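Local structure of chitinase (Thermococcus chitonophagus, 5XSW) at residues A[34-39]-A[103-108]; A[16-21]-A[79-84]. The protein probably hydrolyses linkages within chitin chains, the piece described here being a beta-sheet domain followed by a largely helical domain that binds the glycan. All coordinates share one frame; numbering follows the deposited sequence.

Contact 1 of 2, residues A[34-39]-A[103-108]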
loop_
_atom_site.group_PDB
_atom_site.type_symbol
_atom_site.label_atom_id
_atom_site.label_comp_id
_atom_site.label_asym_id
_atom_site.label_seq_id
_atom_site.Cartn_x
_atom_site.Cartn_y
_atom_site.Cartn_z
ATOM N N ASP A 34 12.910 -11.984 -8.938
ATOM C CA ASP A 34 11.895 -12.836 -8.363
ATOM C C ASP A 34 11.664 -14.009 -9.333
ATOM O O ASP A 34 11.222 -13.782 -10.456
ATOM C CB ASP A 34 10.562 -12.095 -8.160
ATOM C CG ASP A 34 10.599 -11.111 -6.983
ATOM O OD1 ASP A 34 11.662 -11.002 -6.346
ATOM O OD2 ASP A 34 9.547 -10.475 -6.740
ATOM N N ILE A 35 11.950 -15.222 -8.882
ATOM C CA ILE A 35 11.852 -16.405 -9.779
ATOM C C ILE A 35 10.577 -17.168 -9.570
ATOM O O ILE A 35 10.315 -17.680 -8.481
ATOM C CB ILE A 35 13.092 -17.308 -9.561
ATOM C CG1 ILE A 35 14.338 -16.485 -9.988
ATOM C CG2 ILE A 35 12.937 -18.608 -10.384
ATOM C CD1 ILE A 35 15.619 -17.248 -9.956
ATOM N N LYS A 36 9.730 -17.213 -10.605
ATOM C CA LYS A 36 8.533 -18.034 -10.582
ATOM C C LYS A 36 8.874 -19.552 -10.529
ATOM O O LYS A 36 8.371 -20.296 -9.685
ATOM C CB LYS A 36 7.703 -17.743 -11.824
ATOM C CG LYS A 36 6.310 -18.388 -11.828
ATOM C CD LYS A 36 5.697 -18.326 -13.244
ATOM C CE LYS A 36 4.210 -18.697 -13.267
ATOM N NZ LYS A 36 3.304 -17.662 -12.607
ATOM N N ASN A 37 9.714 -19.993 -11.473
ATOM C CA ASN A 37 10.217 -21.362 -11.452
ATOM C C ASN A 37 11.421 -21.447 -12.399
ATOM O O ASN A 37 11.804 -20.448 -13.024
ATOM C CB ASN A 37 9.116 -22.380 -11.802
ATOM C CG ASN A 37 8.376 -22.057 -13.067
ATOM O OD1 ASN A 37 8.986 -21.754 -14.091
ATOM N ND2 ASN A 37 7.040 -22.161 -13.020
ATOM N N ILE A 38 12.077 -22.599 -12.392
ATOM C CA ILE A 38 13.211 -22.862 -13.297
ATOM C C ILE A 38 12.768 -24.149 -14.050
ATOM O O ILE A 38 12.336 -25.103 -13.414
ATOM C CB ILE A 38 14.537 -23.135 -12.576
ATOM C CG1 ILE A 38 14.937 -22.012 -11.618
ATOM C CG2 ILE A 38 15.724 -23.333 -13.587
ATOM C CD1 ILE A 38 14.465 -22.280 -10.202
ATOM N N THR A 39 12.849 -24.165 -15.371
ATOM C CA THR A 39 12.540 -25.421 -16.066
ATOM C C THR A 39 13.818 -26.010 -16.676
ATOM O O THR A 39 14.779 -25.299 -16.998
ATOM C CB THR A 39 11.510 -25.249 -17.186
ATOM O OG1 THR A 39 11.896 -24.167 -18.058
ATOM C CG2 THR A 39 10.098 -24.995 -16.639
ATOM N N HIS A 103 12.474 -18.663 -15.172
ATOM C CA HIS A 103 11.287 -17.896 -15.512
ATOM C C HIS A 103 10.999 -16.856 -14.389
ATOM O O HIS A 103 10.725 -17.249 -13.251
ATOM C CB HIS A 103 10.100 -18.812 -15.682
ATOM C CG HIS A 103 10.330 -19.887 -16.715
ATOM N ND1 HIS A 103 10.127 -19.672 -18.062
ATOM C CD2 HIS A 103 10.789 -21.160 -16.595
ATOM C CE1 HIS A 103 10.399 -20.789 -18.731
ATOM N NE2 HIS A 103 10.798 -21.708 -17.864
ATOM N N TYR A 104 11.112 -15.587 -14.715
ATOM C CA TYR A 104 10.849 -14.538 -13.699
ATOM C C TYR A 104 9.368 -14.443 -13.427
ATOM O O TYR A 104 8.505 -14.843 -14.256
ATOM C CB TYR A 104 11.337 -13.180 -14.156
ATOM C CG TYR A 104 12.794 -13.136 -14.378
ATOM C CD1 TYR A 104 13.675 -13.400 -13.335
ATOM C CD2 TYR A 104 13.302 -12.866 -15.645
ATOM C CE1 TYR A 104 15.033 -13.368 -13.545
ATOM C CE2 TYR A 104 14.665 -12.830 -15.867
ATOM C CZ TYR A 104 15.519 -13.082 -14.812
ATOM O OH TYR A 104 16.865 -13.060 -15.019
ATOM N N LEU A 105 9.035 -13.851 -12.290
ATOM C CA LEU A 105 7.626 -13.697 -11.960
ATOM C C LEU A 105 7.112 -12.436 -12.680
ATOM O O LEU A 105 7.017 -11.342 -12.098
ATOM C CB LEU A 105 7.479 -13.595 -10.433
ATOM C CG LEU A 105 6.091 -13.589 -9.857
ATOM C CD1 LEU A 105 5.301 -14.832 -10.257
ATOM C CD2 LEU A 105 6.302 -13.508 -8.343
ATOM N N ARG A 106 6.773 -12.592 -13.948
ATOM C CA ARG A 106 6.553 -11.475 -14.877
ATOM C C ARG A 106 6.127 -12.130 -16.190
ATOM O O ARG A 106 6.787 -13.094 -16.583
ATOM C CB ARG A 106 7.818 -10.677 -15.050
ATOM C CG ARG A 106 7.598 -9.215 -15.488
ATOM C CD ARG A 106 7.572 -9.010 -16.998
ATOM N NE ARG A 106 7.344 -7.597 -17.354
ATOM C CZ ARG A 106 8.168 -6.847 -18.086
ATOM N NH1 ARG A 106 9.280 -7.375 -18.628
ATOM N NH2 ARG A 106 7.835 -5.572 -18.353
ATOM N N GLY A 107 5.040 -11.669 -16.825
ATOM C CA GLY A 107 4.520 -12.353 -18.006
ATOM C C GLY A 107 5.506 -12.160 -19.122
ATOM O O GLY A 107 5.791 -11.029 -19.508
ATOM N N GLU A 108 6.027 -13.259 -19.654
ATOM C CA GLU A 108 7.026 -13.187 -20.725
ATOM C C GLU A 108 6.431 -12.600 -22.027
ATOM O O GLU A 108 7.137 -12.029 -22.837
ATOM C CB GLU A 108 7.600 -14.617 -20.957
ATOM C CG GLU A 108 8.381 -15.119 -19.719
ATOM C CD GLU A 108 8.853 -16.584 -19.802
ATOM O OE1 GLU A 108 8.502 -17.253 -20.789
ATOM O OE2 GLU A 108 9.554 -17.056 -18.869
#
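A classic beta bulge, in which Lys36 and Asn37 both face His103, marks this antiparallel pairing of strands 32-41 and 98-104 where the first turns a corner. The evidence is the shared acceptor: His103 O takes a weak, bent bond from Lys36 N at 2.8 Å and a second weak one from Asn37 N at 3.4 Å. A firmer bond returns from His103 N to Asn37 O (2.9 Å). Beyond the bulge, Leu105 N donates to Asp34 O at 2.9 Å.

The His103 ring carries the side-chain chemistry. With chi1 at -57°, His103 CG stands beside its own backbone N, which directs the ring along strand 32-41 toward Thr39. Thr39 OG1 and His103 NE2 share a hydrogen bond at the ring edge (2.7 Å), while His103 ND1 donates to the syn lone pair of Glu108 OE2 at 2.8 Å, a nearly straight bond (164°) in the ring plane. Asn37 approaches obliquely, OD1 lying 3.1 Å from His103 CD2, with amide and ring planes 78° apart. The Lys36 and Leu105 side chains cross at about a right angle, with Lys36 CG 4.0 Å from Leu105 CD1, and the lysine NZ bonds to Ala309 O. Leu105 O accepts a bond from Trp477 of helix 475-482, tying the strand end to the helical part.

An alanine at His103 would probably leave Thr39 OG1 and Glu108 OE2 without their ring partners and the Glu108 carboxylate freer to turn. Bonds at both ring nitrogens fix the rotation of the imidazole, and the carboxylate at ND1 would be expected to polarise the ring and to stabilise a positive charge on it.

Contact 2 of 2, residues A[16-21]-A[79-84]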
loop_
_atom_site.group_PDB
_atom_site.type_symbol
_atom_site.label_atom_id
_atom_site.label_comp_id
_atom_site.label_asym_id
_atom_site.label_seq_id
_atom_site.Cartn_x
_atom_site.Cartn_y
_atom_site.Cartn_z
ATOM N N GLU A 16 25.027 -29.882 -10.704
ATOM C CA GLU A 16 24.871 -28.748 -9.814
ATOM C C GLU A 16 24.445 -27.517 -10.596
ATOM O O GLU A 16 25.116 -27.086 -11.551
ATOM C CB GLU A 16 26.148 -28.458 -9.072
ATOM C CG GLU A 16 26.008 -27.271 -8.140
ATOM C CD GLU A 16 27.097 -27.220 -7.097
ATOM O OE1 GLU A 16 26.792 -26.915 -5.916
ATOM O OE2 GLU A 16 28.264 -27.472 -7.469
ATOM N N LEU A 17 23.316 -26.956 -10.182
ATOM C CA LEU A 17 22.791 -25.726 -10.750
ATOM C C LEU A 17 23.026 -24.554 -9.778
ATOM O O LEU A 17 22.661 -24.666 -8.630
ATOM C CB LEU A 17 21.301 -25.885 -11.020
ATOM C CG LEU A 17 20.571 -24.595 -11.410
ATOM C CD1 LEU A 17 21.040 -24.076 -12.767
ATOM C CD2 LEU A 17 19.084 -24.840 -11.388
ATOM N N THR A 18 23.620 -23.476 -10.254
ATOM C CA THR A 18 23.827 -22.317 -9.418
ATOM C C THR A 18 22.979 -21.154 -9.916
ATOM O O THR A 18 23.102 -20.733 -11.055
ATOM C CB THR A 18 25.306 -21.907 -9.392
ATOM O OG1 THR A 18 26.090 -22.992 -8.898
ATOM C CG2 THR A 18 25.511 -20.707 -8.506
ATOM N N LEU A 19 22.129 -20.643 -9.035
ATOM C CA LEU A 19 21.288 -19.494 -9.320
ATOM C C LEU A 19 21.749 -18.368 -8.422
ATOM O O LEU A 19 21.925 -18.565 -7.233
ATOM C CB LEU A 19 19.823 -19.802 -9.025
ATOM C CG LEU A 19 19.174 -21.005 -9.700
ATOM C CD1 LEU A 19 17.806 -21.289 -9.115
ATOM C CD2 LEU A 19 19.075 -20.775 -11.191
ATOM N N ALA A 20 21.988 -17.201 -8.996
ATOM C CA ALA A 20 22.440 -16.081 -8.192
ATOM C C ALA A 20 22.096 -14.715 -8.751
ATOM O O ALA A 20 21.997 -14.533 -9.953
ATOM C CB ALA A 20 23.936 -16.177 -7.980
ATOM N N ASN A 21 21.965 -13.747 -7.858
ATOM C CA ASN A 21 22.042 -12.368 -8.248
ATOM C C ASN A 21 23.453 -11.992 -7.881
ATOM O O ASN A 21 23.781 -11.826 -6.718
ATOM C CB ASN A 21 21.030 -11.513 -7.485
ATOM C CG ASN A 21 21.141 -10.042 -7.820
ATOM O OD1 ASN A 21 22.139 -9.595 -8.357
ATOM N ND2 ASN A 21 20.115 -9.287 -7.494
ATOM N N ASN A 79 23.679 -9.912 -4.219
ATOM C CA ASN A 79 24.644 -10.858 -3.654
ATOM C C ASN A 79 24.034 -12.094 -3.013
ATOM O O ASN A 79 24.399 -12.456 -1.906
ATOM C CB ASN A 79 25.510 -10.130 -2.611
ATOM C CG ASN A 79 26.843 -10.836 -2.353
ATOM O OD1 ASN A 79 27.381 -11.502 -3.233
ATOM N ND2 ASN A 79 27.376 -10.680 -1.145
ATOM N N THR A 80 23.099 -12.746 -3.695
ATOM C CA THR A 80 22.394 -13.887 -3.111
ATOM C C THR A 80 22.664 -15.094 -4.041
ATOM O O THR A 80 22.564 -14.942 -5.246
ATOM C CB THR A 80 20.860 -13.619 -2.979
ATOM O OG1 THR A 80 20.630 -12.573 -2.015
ATOM C CG2 THR A 80 20.106 -14.864 -2.539
ATOM N N THR A 81 23.029 -16.249 -3.489
ATOM C CA THR A 81 23.292 -17.424 -4.327
ATOM C C THR A 81 22.530 -18.607 -3.807
ATOM O O THR A 81 22.385 -18.770 -2.591
ATOM C CB THR A 81 24.792 -17.715 -4.398
ATOM O OG1 THR A 81 25.428 -16.603 -5.015
ATOM C CG2 THR A 81 25.104 -19.015 -5.248
ATOM N N VAL A 82 21.983 -19.418 -4.722
ATOM C CA VAL A 82 21.291 -20.630 -4.314
ATOM C C VAL A 82 21.838 -21.805 -5.186
ATOM O O VAL A 82 21.907 -21.684 -6.403
ATOM C CB VAL A 82 19.763 -20.520 -4.454
ATOM C CG1 VAL A 82 19.077 -21.899 -4.236
ATOM C CG2 VAL A 82 19.175 -19.455 -3.457
ATOM N N LYS A 83 22.271 -22.896 -4.555
ATOM C CA LYS A 83 22.870 -24.015 -5.297
ATOM C C LYS A 83 21.985 -25.192 -5.159
ATOM O O LYS A 83 21.539 -25.516 -4.062
ATOM C CB LYS A 83 24.277 -24.325 -4.812
ATOM C CG LYS A 83 25.256 -23.295 -5.274
ATOM C CD LYS A 83 26.678 -23.621 -4.915
ATOM C CE LYS A 83 27.618 -22.500 -5.332
ATOM N NZ LYS A 83 28.758 -22.457 -4.378
ATOM N N ILE A 84 21.678 -25.806 -6.304
ATOM C CA ILE A 84 20.774 -26.920 -6.341
ATOM C C ILE A 84 21.487 -28.181 -6.920
ATOM O O ILE A 84 22.239 -28.080 -7.901
ATOM C CB ILE A 84 19.556 -26.573 -7.196
ATOM C CG1 ILE A 84 18.719 -25.485 -6.493
ATOM C CG2 ILE A 84 18.708 -27.777 -7.440
ATOM C CD1 ILE A 84 17.523 -25.029 -7.311
#
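Leu17 with Ile84, Leu19 with Val82 and Asn21 with Thr80 are the hydrogen-bonded pairs of an antiparallel pairing of strands 12-21 and 80-89, regular until a G1 beta bulge at its Asn79 end, the short segments running at 167° to each other. Each pair is joined by two backbone bonds; they are shortest at the middle pair, where Val82 N reaches Leu19 O at 2.7 Å, and longest at the end, where Thr80 N lies 3.2 Å from Asn21 O. There Asn79 and Thr80 both face Asn21, forming the bulge, and Asn79 takes the left-handed backbone conformation (phi 56°).

On the face of Thr18 and Ala20, Thr18 CG2 touches Thr81 CG2 at 3.7 Å, and Ala20 CB meets Thr81 OG1 at 3.3 Å. The Thr18 and Lys83 side chains run alongside each other, Thr18 OG1 against Lys83 CG. With CG anti to the backbone N (chi1 180°), the Glu16 chain extends to bring OE1 to within 3.4 Å of Lys83 CD, yet OE1 stays 5.1 Å from Lys83 NZ; the opposite charges would attract only loosely.

The other face is mainly apolar toward the Leu17 end, with Asn21 and Thr80 at the other end: Leu19 CD1 lies 4.2 Å from Ile84 CD1, the two side chains crossing obliquely. Buried Asn21 is satisfied by Asn23 N at OD1 and by the carbonyls of Gly30 and Phe76 at ND2.

Both strands are inner members of a four-stranded sheet, flanked by 3-9 and 45-51. Ile84 packs on Ile49 and Tyr51 of the neighbouring strand, while Leu19 leans on Ile38 of strand 32-41 and Phe76 of strand 75-77.

Overall arrangement
The two contacts belong to different antiparallel sheets of the domain that precedes the helices, and these sheets meet through apolar side chains: Ile38 CD1 of contact 1 touches Leu19 CD1 of contact 2 at 3.7 Å. Their segments alternate along the chain, strand 12-21 leading into 32-41 and strand 80-89 into 98-104, and their centres are about 15 Å apart. Both are partly buried, but contact 2 has a largely buried, mainly aliphatic face, polar at the Asn21 end, and a more exposed face of threonines and charged chains. Contact 1 lies nearer the chain's centre, beside helix 475-482, and relies on a bulge and a histidine-centred polar group where contact 2 relies on mostly regular backbone pairing.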